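Local structure of polysaccharide Lyase Family 6 (Bacteroides cellulosilyticus, 6QPS) at residues G177-L185 with G211-S222. The protein is a calcium-binding, mannuronic acid-specific alginate lyase of polysaccharide lyase family 6. Residues are numbered along the deposited sequence; the frame is centred on the assembly and turned at random.
Sequences GGLVLQVWL and GAEIIRIGHSWS. With CA (calcium ion), chain C; ACT (acetate ion), chain D.
Strands 181-183 and 215-218 run parallel, their axes 4.9 Å apart at 8°, joined by backbone bonds from Leu181 N to Ile214 O, Arg216 N to Leu181 O, Val183 N to Arg216 O and Gly218 N to Val183 O. Gln182 and Arg216 share one face: Arg216 NH1 donates to Gln182 OE1 (2.9 Å, 140° at the hydrogen), the oxygen lying off the guanidinium plane, and has Tyr155 OH as second partner. Leu179 CD2 sits over the centre of one guanidinium face, 3.4 Å from Arg216 CZ; the methyl of an acetate, probably from the crystallisation liquor, lies more loosely over the opposite face. Bent at chi2 (75°), Gln182 brings NE2 to Gly218 O (3.1 Å) and Val183 O (3.0 Å), both in its amide plane, so three bonds fix the amide's rotation. The two strands belong to successive coils of the parallel beta-helix of family 6 lyases, with Leu181, Val183, Ile215 and Ile217 on the other face. Beside Arg216, Glu213 binds calcium through OE2 (2.4 Å), with Asn210, Glu242 and Glu244; its OE1 touches Leu179 CD2. Farther along, His219 CE1 meets the Trp184 ring obliquely at CE3 (3.6 Å). One water joins Leu185 N, His219 ND1 and Ser222 OG, while Leu185 CD1 packs on Gly218 CA.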
loop_
_atom_site.group_PDB
_atom_site.type_symbol
_atom_site.label_atom_id
_atom_site.label_comp_id
_atom_site.label_asym_id
_atom_site.label_seq_id
_atom_site.Cartn_x
_atom_site.Cartn_y
_atom_site.Cartn_z
ATOM N N GLY A 177 9.996 13.507 3.160
ATOM C CA GLY A 177 9.018 13.294 2.117
ATOM C C GLY A 177 9.417 12.204 1.139
ATOM O O GLY A 177 10.615 11.961 0.918
ATOM N N GLY A 178 8.415 11.570 0.531
ATOM C CA GLY A 178 8.635 10.531 -0.457
ATOM C C GLY A 178 8.052 9.191 -0.080
ATOM O O GLY A 178 7.736 8.936 1.082
ATOM N N LEU A 179 7.923 8.321 -1.075
ATOM C CA LEU A 179 7.303 7.018 -0.903
ATOM C C LEU A 179 8.197 6.034 -0.148
ATOM O O LEU A 179 9.415 6.014 -0.319
ATOM C CB LEU A 179 7.015 6.440 -2.292
ATOM C CG LEU A 179 5.597 6.643 -2.840
ATOM C CD1 LEU A 179 4.605 5.765 -2.039
ATOM C CD2 LEU A 179 5.188 8.101 -2.900
ATOM N N VAL A 180 7.562 5.166 0.654
ATOM C CA VAL A 180 8.240 3.947 1.094
ATOM C C VAL A 180 8.432 3.007 -0.102
ATOM O O VAL A 180 9.543 2.524 -0.366
ATOM C CB VAL A 180 7.493 3.270 2.265
ATOM C CG1 VAL A 180 8.075 1.899 2.564
ATOM C CG2 VAL A 180 7.534 4.159 3.506
ATOM N N LEU A 181 7.363 2.772 -0.861
ATOM C CA LEU A 181 7.370 1.803 -1.955
ATOM C C LEU A 181 6.564 2.344 -3.131
ATOM O O LEU A 181 5.329 2.436 -3.067
ATOM C CB LEU A 181 6.837 0.459 -1.468
ATOM C CG LEU A 181 6.720 -0.698 -2.443
ATOM C CD1 LEU A 181 8.005 -0.965 -3.118
ATOM C CD2 LEU A 181 6.255 -1.966 -1.704
ATOM N N GLN A 182 7.269 2.679 -4.211
ATOM C CA GLN A 182 6.649 3.110 -5.457
ATOM C C GLN A 182 6.707 1.998 -6.496
ATOM O O GLN A 182 7.778 1.422 -6.744
ATOM C CB GLN A 182 7.401 4.315 -6.015
ATOM C CG GLN A 182 6.973 4.760 -7.415
ATOM C CD GLN A 182 5.635 5.481 -7.411
ATOM O OE1 GLN A 182 5.428 6.428 -6.661
ATOM N NE2 GLN A 182 4.720 5.041 -8.276
ATOM N N VAL A 183 5.571 1.723 -7.126
ATOM C CA VAL A 183 5.510 0.871 -8.313
ATOM C C VAL A 183 5.552 1.803 -9.526
ATOM O O VAL A 183 4.580 2.519 -9.806
ATOM C CB VAL A 183 4.263 -0.029 -8.298
ATOM C CG1 VAL A 183 4.285 -0.938 -9.526
ATOM C CG2 VAL A 183 4.207 -0.857 -7.011
ATOM N N TRP A 184 6.674 1.794 -10.241
ATOM C CA TRP A 184 6.861 2.648 -11.402
ATOM C C TRP A 184 6.365 1.956 -12.656
ATOM O O TRP A 184 6.759 0.821 -12.934
ATOM C CB TRP A 184 8.344 2.905 -11.616
ATOM C CG TRP A 184 9.014 3.758 -10.568
ATOM C CD1 TRP A 184 9.647 3.322 -9.444
ATOM C CD2 TRP A 184 9.161 5.189 -10.582
ATOM N NE1 TRP A 184 10.172 4.390 -8.744
ATOM C CE2 TRP A 184 9.898 5.543 -9.427
ATOM C CE3 TRP A 184 8.747 6.202 -11.453
ATOM C CZ2 TRP A 184 10.212 6.864 -9.120
ATOM C CZ3 TRP A 184 9.077 7.508 -11.151
ATOM C CH2 TRP A 184 9.783 7.827 -9.982
ATOM N N LEU A 185 5.519 2.642 -13.414
ATOM C CA LEU A 185 5.002 2.144 -14.674
ATOM C C LEU A 185 5.412 3.072 -15.809
ATOM O O LEU A 185 5.529 4.293 -15.644
ATOM C CB LEU A 185 3.483 2.081 -14.653
ATOM C CG LEU A 185 2.836 1.466 -13.424
ATOM C CD1 LEU A 185 1.308 1.621 -13.518
ATOM C CD2 LEU A 185 3.188 0.015 -13.225
ATOM N N GLY A 211 2.525 13.898 -0.177
ATOM C CA GLY A 211 3.720 13.192 -0.580
ATOM C C GLY A 211 4.362 12.332 0.485
ATOM O O GLY A 211 5.589 12.186 0.472
ATOM N N ALA A 212 3.572 11.718 1.375
ATOM C CA ALA A 212 4.081 10.863 2.439
ATOM C C ALA A 212 3.354 9.518 2.432
ATOM O O ALA A 212 3.170 8.891 3.478
ATOM C CB ALA A 212 4.030 11.569 3.802
ATOM N N GLU A 213 2.920 9.070 1.247
ATOM C CA GLU A 213 2.245 7.786 1.093
ATOM C C GLU A 213 3.191 6.640 1.474
ATOM O O GLU A 213 4.419 6.755 1.391
ATOM C CB GLU A 213 1.820 7.609 -0.366
ATOM C CG GLU A 213 0.858 8.681 -0.906
ATOM C CD GLU A 213 1.520 9.910 -1.558
ATOM O OE1 GLU A 213 2.752 10.114 -1.394
ATOM O OE2 GLU A 213 0.776 10.694 -2.225
ATOM N N ILE A 214 2.610 5.501 1.853
ATOM C CA ILE A 214 3.398 4.284 2.049
ATOM C C ILE A 214 3.605 3.552 0.723
ATOM O O ILE A 214 4.740 3.249 0.343
ATOM C CB ILE A 214 2.745 3.366 3.099
ATOM C CG1 ILE A 214 2.503 4.083 4.435
ATOM C CG2 ILE A 214 3.610 2.118 3.344
ATOM C CD1 ILE A 214 3.728 4.698 5.079
ATOM N N ILE A 215 2.520 3.239 0.002
ATOM C CA ILE A 215 2.600 2.604 -1.310
ATOM C C ILE A 215 1.854 3.462 -2.327
ATOM O O ILE A 215 0.727 3.910 -2.068
ATOM C CB ILE A 215 1.987 1.185 -1.295
ATOM C CG1 ILE A 215 2.656 0.255 -0.289
ATOM C CG2 ILE A 215 2.010 0.548 -2.703
ATOM C CD1 ILE A 215 2.030 -1.115 -0.181
ATOM N N ARG A 216 2.447 3.627 -3.508
ATOM C CA ARG A 216 1.792 4.255 -4.654
ATOM C C ARG A 216 1.957 3.317 -5.846
ATOM O O ARG A 216 3.085 2.906 -6.165
ATOM C CB ARG A 216 2.359 5.642 -4.984
ATOM C CG ARG A 216 1.550 6.371 -6.068
ATOM C CD ARG A 216 2.358 7.534 -6.616
ATOM N NE ARG A 216 2.452 8.694 -5.735
ATOM C CZ ARG A 216 3.522 9.460 -5.597
ATOM N NH1 ARG A 216 4.666 9.163 -6.189
ATOM N NH2 ARG A 216 3.468 10.530 -4.827
ATOM N N ILE A 217 0.855 2.933 -6.461
ATOM C CA ILE A 217 0.877 1.989 -7.580
ATOM C C ILE A 217 0.610 2.764 -8.868
ATOM O O ILE A 217 -0.543 3.017 -9.235
ATOM C CB ILE A 217 -0.116 0.834 -7.415
ATOM C CG1 ILE A 217 -0.052 0.225 -6.002
ATOM C CG2 ILE A 217 0.177 -0.261 -8.503
ATOM C CD1 ILE A 217 -1.056 -0.919 -5.790
ATOM N N GLY A 218 1.677 3.125 -9.590
ATOM C CA GLY A 218 1.563 3.985 -10.750
ATOM C C GLY A 218 1.597 5.459 -10.408
ATOM O O GLY A 218 1.937 5.855 -9.291
ATOM N N HIS A 219 1.240 6.269 -11.410
ATOM C CA HIS A 219 1.118 7.721 -11.311
ATOM C C HIS A 219 -0.081 8.176 -12.143
ATOM O O HIS A 219 -0.580 7.437 -12.998
ATOM C CB HIS A 219 2.343 8.443 -11.895
ATOM C CG HIS A 219 3.617 8.281 -11.127
ATOM N ND1 HIS A 219 4.445 7.185 -11.265
ATOM C CD2 HIS A 219 4.267 9.131 -10.292
ATOM C CE1 HIS A 219 5.518 7.344 -10.507
ATOM N NE2 HIS A 219 5.438 8.521 -9.906
ATOM N N SER A 220 -0.508 9.433 -11.956
ATOM C CA SER A 220 -1.554 9.988 -12.810
ATOM C C SER A 220 -1.295 9.675 -14.284
ATOM O O SER A 220 -2.204 9.250 -15.020
ATOM C CB SER A 220 -1.629 11.502 -12.609
ATOM O OG SER A 220 -0.382 12.093 -12.905
ATOM N N TRP A 221 -0.058 9.940 -14.752
ATOM C CA TRP A 221 0.264 9.838 -16.172
ATOM C C TRP A 221 0.288 8.403 -16.686
ATOM O O TRP A 221 0.126 8.219 -17.901
ATOM C CB TRP A 221 1.571 10.585 -16.513
ATOM C CG TRP A 221 2.677 10.441 -15.509
ATOM C CD1 TRP A 221 2.945 11.275 -14.459
ATOM C CD2 TRP A 221 3.677 9.412 -15.465
ATOM N NE1 TRP A 221 4.025 10.823 -13.762
ATOM C CE2 TRP A 221 4.504 9.688 -14.366
ATOM C CE3 TRP A 221 3.962 8.299 -16.262
ATOM C CZ2 TRP A 221 5.586 8.874 -14.018
ATOM C CZ3 TRP A 221 5.047 7.489 -15.913
ATOM C CH2 TRP A 221 5.844 7.791 -14.810
ATOM N N SER A 222 0.460 7.396 -15.826
ATOM C CA SER A 222 0.399 5.987 -16.213
ATOM C C SER A 222 -0.894 5.308 -15.758
ATOM O O SER A 222 -1.018 4.082 -15.882
ATOM C CB SER A 222 1.601 5.239 -15.645
ATOM O OG SER A 222 1.658 5.407 -14.235
HETATM CA CA CA C . -1.085 11.821 -1.320
HETATM C C ACT D . 1.181 11.664 -9.827
HETATM O O ACT D . 0.404 10.761 -9.539
HETATM O OXT ACT D . 1.330 12.260 -10.923
HETATM C CH3 ACT D . 2.045 12.184 -8.682
HETATM O O HOH W 1 4.197 5.222 -13.147
HETATM O O HOH W 2 -1.453 12.645 -3.589
HETATM O O HOH W 3 -3.198 12.937 -0.716
#